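Local atomic coordinates of 16S rRNA aminocarboxypropyltransferase (Vulcanisaeta distributa, PDB entry 5APG), a protein that probably catalyses transfer of the aminocarboxypropyl group from S-adenosylmethionine to an N1-methylpseudouridine in 16S rRNA, the last step of its hypermodification. Residues Leu95-Asn100 with Tyr108-Glu114; Arg92-Leu96 with Ala118-Ile122; Arg4-Leu10 with Gly65-Cys71. All coordinates share one frame; numbering follows the deposited sequence.

In the fold
All three contacts are largely buried and each touches the bound cofactor analogue, but their chemistry follows their place in the fold. Contact 3 joins two interior strands of the parallel sheet by regular backbone bonds, with a salt bridge near its C-terminal end between partly exposed arginine and buried aspartate, and offers the ribose a carbonyl. Contacts 1 and 2 share Leu95 and Leu96 and pair the loop after strand 89-91 with successive parts of helix 112-122. Contact 1, at the helix start, mixes a polar cluster round a glutamate with leucine, alanine and tyrosine packing; contact 2, further along, is purely apolar. Thr112 of contact 1 meets Asp70 of contact 3, bridging two sides of the pocket.

Contact 1 of 3, residues Leu95-Asn100 with Tyr108-Glu114; sequences LLIAAN and YILSTIE. With EEM ([(3S)-3-amino-4-hydroxy-4-oxo-butyl]-[[(2S,3S,4R,5R)-5-(6-aminopurin-9-yl)-3,4-dihydroxy-oxolan-2-yl]methyl]-methyl-selanium), chain D.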
# COMPACT_ATOMS: atom_id res chain seq x y z
N LEU A 95 5.93 -7.58 -3.35
CA LEU A 95 6.60 -7.79 -2.08
C LEU A 95 7.71 -6.77 -1.82
O LEU A 95 8.65 -6.64 -2.61
CB LEU A 95 7.18 -9.20 -2.02
CG LEU A 95 7.74 -9.58 -0.65
CD1 LEU A 95 6.62 -9.67 0.38
CD2 LEU A 95 8.51 -10.88 -0.73
N LEU A 96 7.58 -6.05 -0.71
CA LEU A 96 8.55 -5.03 -0.34
C LEU A 96 8.88 -5.15 1.14
O LEU A 96 8.15 -5.77 1.91
CB LEU A 96 8.00 -3.63 -0.65
CG LEU A 96 7.85 -3.32 -2.15
CD1 LEU A 96 6.84 -2.20 -2.38
CD2 LEU A 96 9.20 -2.96 -2.76
N ILE A 97 10.00 -4.55 1.53
CA ILE A 97 10.47 -4.61 2.91
C ILE A 97 10.12 -3.31 3.63
O ILE A 97 10.41 -2.23 3.12
CB ILE A 97 11.98 -4.86 2.96
CG1 ILE A 97 12.34 -6.13 2.18
CG2 ILE A 97 12.47 -4.95 4.39
CD1 ILE A 97 11.60 -7.37 2.65
N ALA A 98 9.51 -3.41 4.80
CA ALA A 98 9.13 -2.22 5.57
C ALA A 98 10.36 -1.50 6.10
O ALA A 98 11.35 -2.13 6.47
CB ALA A 98 8.20 -2.60 6.73
N ALA A 99 10.29 -0.17 6.13
CA ALA A 99 11.39 0.65 6.64
C ALA A 99 11.00 1.42 7.90
O ALA A 99 11.84 2.06 8.52
CB ALA A 99 11.86 1.62 5.57
N ASN A 100 9.72 1.36 8.27
CA ASN A 100 9.25 2.07 9.47
C ASN A 100 9.83 1.43 10.73
O ASN A 100 10.18 0.25 10.72
CB ASN A 100 7.72 2.10 9.50
CG ASN A 100 7.10 0.74 9.75
OD1 ASN A 100 7.15 0.21 10.86
ND2 ASN A 100 6.50 0.16 8.71
N TYR A 108 6.32 -7.24 3.33
CA TYR A 108 4.90 -7.13 2.95
C TYR A 108 4.05 -6.22 3.83
O TYR A 108 3.19 -5.50 3.32
CB TYR A 108 4.25 -8.52 2.91
CG TYR A 108 2.96 -8.55 2.12
CD1 TYR A 108 2.95 -8.25 0.77
CD2 TYR A 108 1.75 -8.88 2.73
CE1 TYR A 108 1.78 -8.28 0.04
CE2 TYR A 108 0.57 -8.91 2.01
CZ TYR A 108 0.59 -8.60 0.66
OH TYR A 108 -0.57 -8.63 -0.07
N ILE A 109 4.26 -6.26 5.14
CA ILE A 109 3.40 -5.52 6.06
C ILE A 109 3.86 -4.06 6.17
O ILE A 109 4.70 -3.73 7.01
CB ILE A 109 3.38 -6.17 7.46
CG1 ILE A 109 2.99 -7.65 7.35
CG2 ILE A 109 2.44 -5.42 8.39
CD1 ILE A 109 1.65 -7.89 6.67
N LEU A 110 3.31 -3.20 5.32
CA LEU A 110 3.76 -1.82 5.23
C LEU A 110 2.84 -0.85 5.96
O LEU A 110 1.66 -1.13 6.15
CB LEU A 110 3.88 -1.39 3.76
CG LEU A 110 4.67 -2.33 2.84
CD1 LEU A 110 4.73 -1.76 1.43
CD2 LEU A 110 6.07 -2.57 3.39
N SER A 111 3.38 0.30 6.35
CA SER A 111 2.56 1.39 6.84
C SER A 111 1.75 1.95 5.67
O SER A 111 2.08 1.72 4.51
CB SER A 111 3.41 2.50 7.47
OG SER A 111 4.19 3.18 6.50
N THR A 112 0.69 2.68 5.98
CA THR A 112 -0.15 3.26 4.94
C THR A 112 0.69 4.19 4.05
O THR A 112 0.55 4.17 2.83
CB THR A 112 -1.34 4.02 5.54
OG1 THR A 112 -2.18 3.08 6.25
CG2 THR A 112 -2.17 4.70 4.45
N ILE A 113 1.57 4.98 4.65
CA ILE A 113 2.35 5.94 3.86
C ILE A 113 3.37 5.23 2.96
O ILE A 113 3.61 5.65 1.84
CB ILE A 113 3.06 7.00 4.76
CG1 ILE A 113 3.66 8.11 3.89
CG2 ILE A 113 4.15 6.38 5.64
CD1 ILE A 113 4.05 9.37 4.66
N GLU A 114 3.94 4.13 3.45
CA GLU A 114 4.88 3.35 2.63
C GLU A 114 4.14 2.70 1.46
O GLU A 114 4.66 2.60 0.35
CB GLU A 114 5.57 2.27 3.47
CG GLU A 114 6.68 2.79 4.38
CD GLU A 114 7.07 1.78 5.45
OE1 GLU A 114 6.18 1.36 6.22
OE2 GLU A 114 8.26 1.39 5.51
C2 EEM D . -1.45 -3.61 -0.36
N3 EEM D . -1.73 -2.63 0.44
C4 EEM D . -0.99 -2.42 1.51
C1' EEM D . -1.94 -0.36 2.61
C2' EEM D . -3.34 -0.97 2.87
C3' EEM D . -3.40 -0.99 4.26
C4' EEM D . -2.74 0.07 4.76
C5' EEM D . -1.96 -0.20 5.99
O EEM D . 0.39 3.55 8.69
C EEM D . -0.08 3.30 9.77
OXT EEM D . -0.25 4.18 10.58
CA EEM D . -0.50 1.89 10.11
N EEM D . -0.82 1.85 11.51
CB EEM D . -1.70 1.58 9.23
CG EEM D . -2.06 0.11 9.15
SE EEM D . -3.15 -0.27 7.54
CE EEM D . -3.82 -2.08 7.59
O4' EEM D . -1.62 0.31 3.64
O3' EEM D . -4.77 -1.20 4.77
O2' EEM D . -4.21 0.06 2.39
N9 EEM D . -1.01 -1.52 2.51
C8 EEM D . -0.01 -1.83 3.31
N7 EEM D . 0.65 -2.88 2.88
C5 EEM D . 0.07 -3.29 1.74
N1 EEM D . -0.46 -4.47 -0.20
C6 EEM D . 0.33 -4.35 0.83
N6 EEM D . 1.39 -5.26 1.05
O HOH W 1 4.41 -1.83 8.92
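In the cofactor pocket, the loop 95-100 is pinned to the capping box that opens helix 112-122, with Glu114 gripping Ala99 and Asn100. Within the box, Ser111 OG accepts from Glu114 N, and Glu114 OE1 in return receives Ser111 N at 3.0 Å. The extended side chain of Glu114 carries this carboxylate to the facing loop, where Ala99 N binds Glu114 OE2 at 2.6 Å and Asn100 N adds a weak bond to the same oxygen. With CG between backbone N and carbonyl carbon (chi1 69°), the Asn100 amide turns toward the carboxylate: ND2 reaches Glu114 OE1 at 2.8 Å in a nearly straight bond (171°) on the syn side, whereas Ser111 N and OG come from the anti side, tilted from its plane. Three donors thus hold one buried oxygen and fix the carboxylate's turn. A water links Asn100 ND2 to Ile109 O.

Tyr108 N binds Leu96 O at 2.7 Å, and Leu110 CD2 lies 3.8 Å from Ala98 CA, the small alanine letting the backbones come close. Backbone and ring read the adenine: EEM N6 donates to Tyr108 O at 2.9 Å while sitting over one face of the tyrosine ring. Thr112 N holds the cofactor carboxylate at EEM O (2.9 Å).

Tyr108 and Ile109 pack on helix 170-182, Leu96 rests against helix 141-153, and Thr112 touches helix 19-25 and bonds to Asp70 of strand 66-70.

Contact 2 of 3, residues Arg92-Leu96 with Ala118-Ile122; sequences RLPLL and AALYI. With EEM ([(3S)-3-amino-4-hydroxy-4-oxo-butyl]-[[(2S,3S,4R,5R)-5-(6-aminopurin-9-yl)-3,4-dihydroxy-oxolan-2-yl]methyl]-methyl-selanium), chain D.
The irregular chain of Leu93 to Leu96 passes alongside one face of the helical turn 118-122, coming nearest at Leu93 and Ala119, whose CA atoms lie 7.0 Å apart. The interface is wholly apolar, and the alanines suit it because their single methyls leave room for leucine branches. Leu93 divides its two branches between them: CD1 meets Ala118 CB at 4.0 Å, and CD2 lies by the backbone of Ala119, 3.9 Å from its N. The same methyl, Ala118 CB, also meets Leu96 CD1 at 3.5 Å. One helical turn on, Ile122 ends its CD1 against CG of the Pro94 ring; at 3.5 Å this is a tight carbon pair. With chi1 at -72°, CG of Leu93 is anti to its carbonyl carbon, a setting that lets the branches reach the helix while CB and CG stay against the adenine.

Arg92 ties the loop together: its NH1 donates to Leu93 O and also forms a salt bridge with Glu161. What results is the adenine end of the S-adenosylmethionine site in this SPOUT-clan protein: Leu93 N donates to EEM N1 (3.1 Å, 167°), and CD1 of the same leucine lies between adenine C6 and the helix.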
# COMPACT_ATOMS: atom_id res chain seq x y z
N ARG A 92 -2.90 -5.95 -4.61
CA ARG A 92 -1.92 -5.95 -3.53
C ARG A 92 -0.66 -5.28 -4.05
O ARG A 92 -0.50 -5.11 -5.26
CB ARG A 92 -1.60 -7.37 -3.04
CG ARG A 92 -0.89 -8.27 -4.07
CD ARG A 92 -0.35 -9.53 -3.39
NE ARG A 92 0.29 -10.48 -4.30
CZ ARG A 92 1.58 -10.43 -4.65
NH1 ARG A 92 2.36 -9.47 -4.18
NH2 ARG A 92 2.07 -11.34 -5.48
N LEU A 93 0.21 -4.87 -3.15
CA LEU A 93 1.52 -4.40 -3.57
C LEU A 93 2.42 -5.60 -3.79
O LEU A 93 2.28 -6.61 -3.10
CB LEU A 93 2.13 -3.45 -2.54
CG LEU A 93 1.48 -2.08 -2.45
CD1 LEU A 93 2.00 -1.36 -1.23
CD2 LEU A 93 1.76 -1.27 -3.72
N PRO A 94 3.33 -5.50 -4.77
CA PRO A 94 4.38 -6.51 -4.87
C PRO A 94 5.22 -6.49 -3.61
O PRO A 94 5.22 -5.49 -2.87
CB PRO A 94 5.20 -6.06 -6.10
CG PRO A 94 4.82 -4.65 -6.32
CD PRO A 94 3.41 -4.50 -5.84
N LEU A 95 5.93 -7.58 -3.35
CA LEU A 95 6.60 -7.79 -2.08
C LEU A 95 7.71 -6.77 -1.82
O LEU A 95 8.65 -6.64 -2.61
CB LEU A 95 7.18 -9.20 -2.02
CG LEU A 95 7.74 -9.58 -0.65
CD1 LEU A 95 6.62 -9.67 0.38
CD2 LEU A 95 8.51 -10.88 -0.73
N LEU A 96 7.58 -6.05 -0.71
CA LEU A 96 8.55 -5.03 -0.34
C LEU A 96 8.88 -5.15 1.14
O LEU A 96 8.15 -5.77 1.91
CB LEU A 96 8.00 -3.63 -0.65
CG LEU A 96 7.85 -3.32 -2.15
CD1 LEU A 96 6.84 -2.20 -2.38
CD2 LEU A 96 9.20 -2.96 -2.76
N ALA A 118 4.97 3.32 -2.36
CA ALA A 118 5.27 2.17 -3.22
C ALA A 118 4.38 2.15 -4.46
O ALA A 118 4.86 1.94 -5.58
CB ALA A 118 5.13 0.87 -2.44
N ALA A 119 3.08 2.37 -4.26
CA ALA A 119 2.14 2.38 -5.36
C ALA A 119 2.50 3.48 -6.36
O ALA A 119 2.53 3.25 -7.57
CB ALA A 119 0.71 2.58 -4.85
N LEU A 120 2.77 4.67 -5.84
CA LEU A 120 3.19 5.80 -6.68
C LEU A 120 4.45 5.48 -7.48
O LEU A 120 4.51 5.71 -8.69
CB LEU A 120 3.44 7.04 -5.81
CG LEU A 120 2.21 7.71 -5.20
CD1 LEU A 120 2.62 8.84 -4.25
CD2 LEU A 120 1.28 8.23 -6.28
N TYR A 121 5.46 4.95 -6.79
CA TYR A 121 6.72 4.61 -7.44
C TYR A 121 6.52 3.62 -8.59
O TYR A 121 6.99 3.84 -9.70
CB TYR A 121 7.70 4.03 -6.41
CG TYR A 121 9.13 3.94 -6.90
CD1 TYR A 121 9.54 2.92 -7.75
CD2 TYR A 121 10.08 4.88 -6.50
CE1 TYR A 121 10.85 2.84 -8.20
CE2 TYR A 121 11.39 4.81 -6.95
CZ TYR A 121 11.77 3.79 -7.79
OH TYR A 121 13.07 3.71 -8.23
N ILE A 122 5.79 2.54 -8.31
CA ILE A 122 5.55 1.48 -9.29
C ILE A 122 4.82 2.02 -10.52
O ILE A 122 5.08 1.60 -11.64
CB ILE A 122 4.76 0.32 -8.65
CG1 ILE A 122 5.65 -0.45 -7.68
CG2 ILE A 122 4.21 -0.64 -9.72
CD1 ILE A 122 4.89 -1.18 -6.60
C2 EEM D . -1.45 -3.61 -0.36
N3 EEM D . -1.73 -2.63 0.44
C4 EEM D . -0.99 -2.42 1.51
C1' EEM D . -1.94 -0.36 2.61
C2' EEM D . -3.34 -0.97 2.87
C3' EEM D . -3.40 -0.99 4.26
C4' EEM D . -2.74 0.07 4.76
C5' EEM D . -1.96 -0.20 5.99
O EEM D . 0.39 3.55 8.69
C EEM D . -0.08 3.30 9.77
OXT EEM D . -0.25 4.18 10.58
CA EEM D . -0.50 1.89 10.11
N EEM D . -0.82 1.85 11.51
CB EEM D . -1.70 1.58 9.23
CG EEM D . -2.06 0.11 9.15
SE EEM D . -3.15 -0.27 7.54
CE EEM D . -3.82 -2.08 7.59
O4' EEM D . -1.62 0.31 3.64
O3' EEM D . -4.77 -1.20 4.77
O2' EEM D . -4.21 0.06 2.39
N9 EEM D . -1.01 -1.52 2.51
C8 EEM D . -0.01 -1.83 3.31
N7 EEM D . 0.65 -2.88 2.88
C5 EEM D . 0.07 -3.29 1.74
N1 EEM D . -0.46 -4.47 -0.20
C6 EEM D . 0.33 -4.35 0.83
N6 EEM D . 1.39 -5.26 1.05

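Contact 3 of 3, residues Arg4-Leu10 with Gly65-Cys71; sequences RVFIYRL and GLSLIDC. With EEM ([(3S)-3-amino-4-hydroxy-4-oxo-butyl]-[[(2S,3S,4R,5R)-5-(6-aminopurin-9-yl)-3,4-dihydroxy-oxolan-2-yl]methyl]-methyl-selanium), chain D.
Val5 to Arg9 and Leu66 to Asp70 run side by side as parallel strands, their axes 4.6 Å apart and 22° from exact alignment. They are adjacent interior strands of the five-stranded parallel sheet of this SPOUT-fold enzyme, flanked by strands 30-32 and 43-45. Six backbone bonds make the ladder, from Leu66 N to Arg4 O up to Leu10 N to Asp70 O; Val5 and Ile7 turn their backbone bonds to strand 30-32 instead.

Beta-branched and leucine side chains fill the face of Val5, Ile7, Leu66 and Leu68. Here Val5 CG1 meets Leu68 CD1 at 3.8 Å, and Ile7 CG2 lies equally close to Asp70 CB. On the other face, Ile69 CG2 sits at the ring edge of Tyr8, 4.2 Å from CD2. Gly65, just after a helix, has positive phi; a side chain there would press on Phe6 CE1 and Arg4 O and jam against the preceding carbonyl oxygen.

At the C-terminal ends of the strands, Arg9 and Asp70 leave the same face, each with CG anti to its backbone N (chi1 176° in Arg9), which lets them lie alongside one another and point the same way. Arg9 NH1 donates to Asp70 OD2 at 3.1 Å, close to the guanidinium plane, although the two flat groups are turned 44° apart. Asn18 also bonds to OD2, while OD1 binds Thr112 OG1. Were a leucine to replace Arg9, Asp70 OD2 would probably lose its positively charged mate and depend more on Asn18 to hold its orientation.

The ladder ends in the cofactor pocket. Leu68 CD2 packs 3.6 Å from the ribose oxygen EEM O2', and the carbonyl of Ile69, pointing away from the strand of Tyr8, accepts a hydrogen bond from EEM O3' at 2.7 Å.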
# COMPACT_ATOMS: atom_id res chain seq x y z
N ARG A 4 -4.94 11.50 -7.62
CA ARG A 4 -5.78 11.75 -6.46
C ARG A 4 -5.83 10.51 -5.57
O ARG A 4 -6.16 9.42 -6.04
CB ARG A 4 -7.18 12.18 -6.90
CG ARG A 4 -7.20 13.50 -7.65
CD ARG A 4 -7.02 14.67 -6.70
NE ARG A 4 -8.17 14.82 -5.81
CZ ARG A 4 -9.29 15.47 -6.14
NH1 ARG A 4 -9.39 16.04 -7.34
NH2 ARG A 4 -10.29 15.55 -5.28
N VAL A 5 -5.50 10.68 -4.30
CA VAL A 5 -5.51 9.58 -3.34
C VAL A 5 -6.64 9.77 -2.34
O VAL A 5 -6.80 10.85 -1.76
CB VAL A 5 -4.17 9.46 -2.60
CG1 VAL A 5 -4.19 8.27 -1.65
CG2 VAL A 5 -3.02 9.34 -3.59
N PHE A 6 -7.44 8.72 -2.14
CA PHE A 6 -8.57 8.77 -1.23
C PHE A 6 -8.43 7.69 -0.17
O PHE A 6 -8.14 6.53 -0.48
CB PHE A 6 -9.88 8.59 -1.99
CG PHE A 6 -10.12 9.63 -3.05
CD1 PHE A 6 -9.62 9.46 -4.33
CD2 PHE A 6 -10.84 10.77 -2.76
CE1 PHE A 6 -9.83 10.41 -5.31
CE2 PHE A 6 -11.06 11.74 -3.74
CZ PHE A 6 -10.55 11.56 -5.01
N ILE A 7 -8.66 8.06 1.09
CA ILE A 7 -8.50 7.14 2.20
C ILE A 7 -9.75 7.08 3.08
O ILE A 7 -10.24 8.11 3.53
CB ILE A 7 -7.29 7.52 3.09
CG1 ILE A 7 -6.00 7.50 2.28
CG2 ILE A 7 -7.19 6.57 4.28
CD1 ILE A 7 -4.78 8.01 3.05
N TYR A 8 -10.25 5.88 3.31
CA TYR A 8 -11.23 5.68 4.36
C TYR A 8 -10.49 5.17 5.58
O TYR A 8 -9.81 4.15 5.52
CB TYR A 8 -12.34 4.71 3.97
CG TYR A 8 -13.21 4.35 5.15
CD1 TYR A 8 -14.06 5.29 5.71
CD2 TYR A 8 -13.16 3.09 5.72
CE1 TYR A 8 -14.85 4.98 6.81
CE2 TYR A 8 -13.95 2.77 6.81
CZ TYR A 8 -14.79 3.72 7.35
OH TYR A 8 -15.57 3.40 8.44
N ARG A 9 -10.62 5.90 6.69
CA ARG A 9 -9.91 5.53 7.90
C ARG A 9 -10.86 5.01 8.97
O ARG A 9 -11.83 5.66 9.33
CB ARG A 9 -9.13 6.73 8.43
CG ARG A 9 -8.42 6.48 9.75
CD ARG A 9 -7.49 7.62 10.11
NE ARG A 9 -7.46 7.86 11.55
CZ ARG A 9 -6.79 7.11 12.42
NH1 ARG A 9 -6.09 6.07 11.99
NH2 ARG A 9 -6.82 7.40 13.71
N LEU A 10 -10.56 3.81 9.47
CA LEU A 10 -11.24 3.31 10.66
C LEU A 10 -10.57 3.93 11.88
O LEU A 10 -9.43 3.60 12.20
CB LEU A 10 -11.18 1.79 10.73
CG LEU A 10 -12.26 1.02 9.96
CD1 LEU A 10 -12.00 -0.47 10.05
CD2 LEU A 10 -13.63 1.36 10.51
N GLY A 65 -8.43 7.48 -9.85
CA GLY A 65 -7.82 7.75 -8.56
C GLY A 65 -7.26 6.52 -7.87
O GLY A 65 -7.35 5.41 -8.40
N LEU A 66 -6.70 6.72 -6.68
CA LEU A 66 -6.13 5.63 -5.88
C LEU A 66 -6.78 5.62 -4.50
O LEU A 66 -6.75 6.63 -3.79
CB LEU A 66 -4.61 5.78 -5.74
CG LEU A 66 -3.88 4.74 -4.90
CD1 LEU A 66 -3.92 3.37 -5.56
CD2 LEU A 66 -2.44 5.16 -4.62
N SER A 67 -7.37 4.49 -4.13
CA SER A 67 -8.09 4.38 -2.86
C SER A 67 -7.36 3.47 -1.88
O SER A 67 -6.66 2.55 -2.28
CB SER A 67 -9.51 3.86 -3.09
OG SER A 67 -10.26 4.74 -3.91
N LEU A 68 -7.53 3.75 -0.59
CA LEU A 68 -7.01 2.88 0.46
C LEU A 68 -7.94 2.88 1.66
O LEU A 68 -8.63 3.86 1.94
CB LEU A 68 -5.61 3.31 0.92
CG LEU A 68 -4.38 3.27 0.02
CD1 LEU A 68 -4.29 4.51 -0.87
CD2 LEU A 68 -3.14 3.13 0.87
N ILE A 69 -7.93 1.77 2.39
CA ILE A 69 -8.56 1.72 3.70
C ILE A 69 -7.46 1.72 4.76
O ILE A 69 -6.57 0.86 4.73
CB ILE A 69 -9.46 0.48 3.86
CG1 ILE A 69 -10.64 0.55 2.90
CG2 ILE A 69 -9.96 0.38 5.30
CD1 ILE A 69 -11.39 -0.77 2.75
N ASP A 70 -7.50 2.68 5.67
CA ASP A 70 -6.56 2.71 6.77
C ASP A 70 -7.20 2.14 8.03
O ASP A 70 -8.22 2.65 8.51
CB ASP A 70 -6.06 4.14 7.03
CG ASP A 70 -5.12 4.23 8.22
OD1 ASP A 70 -3.91 3.98 8.05
OD2 ASP A 70 -5.58 4.54 9.33
N CYS A 71 -6.62 1.06 8.54
CA CYS A 71 -7.14 0.40 9.74
C CYS A 71 -5.98 -0.28 10.44
O CYS A 71 -4.86 -0.20 9.96
CB CYS A 71 -8.22 -0.61 9.37
SG CYS A 71 -7.65 -1.95 8.28
C2 EEM D . -1.45 -3.61 -0.36
N3 EEM D . -1.73 -2.63 0.44
C4 EEM D . -0.99 -2.42 1.51
C1' EEM D . -1.94 -0.36 2.61
C2' EEM D . -3.34 -0.97 2.87
C3' EEM D . -3.40 -0.99 4.26
C4' EEM D . -2.74 0.07 4.76
C5' EEM D . -1.96 -0.20 5.99
O EEM D . 0.39 3.55 8.69
C EEM D . -0.08 3.30 9.77
OXT EEM D . -0.25 4.18 10.58
CA EEM D . -0.50 1.89 10.11
N EEM D . -0.82 1.85 11.51
CB EEM D . -1.70 1.58 9.23
CG EEM D . -2.06 0.11 9.15
SE EEM D . -3.15 -0.27 7.54
CE EEM D . -3.82 -2.08 7.59
O4' EEM D . -1.62 0.31 3.64
O3' EEM D . -4.77 -1.20 4.77
O2' EEM D . -4.21 0.06 2.39
N9 EEM D . -1.01 -1.52 2.51
C8 EEM D . -0.01 -1.83 3.31
N7 EEM D . 0.65 -2.88 2.88
C5 EEM D . 0.07 -3.29 1.74
N1 EEM D . -0.46 -4.47 -0.20
C6 EEM D . 0.33 -4.35 0.83
N6 EEM D . 1.39 -5.26 1.05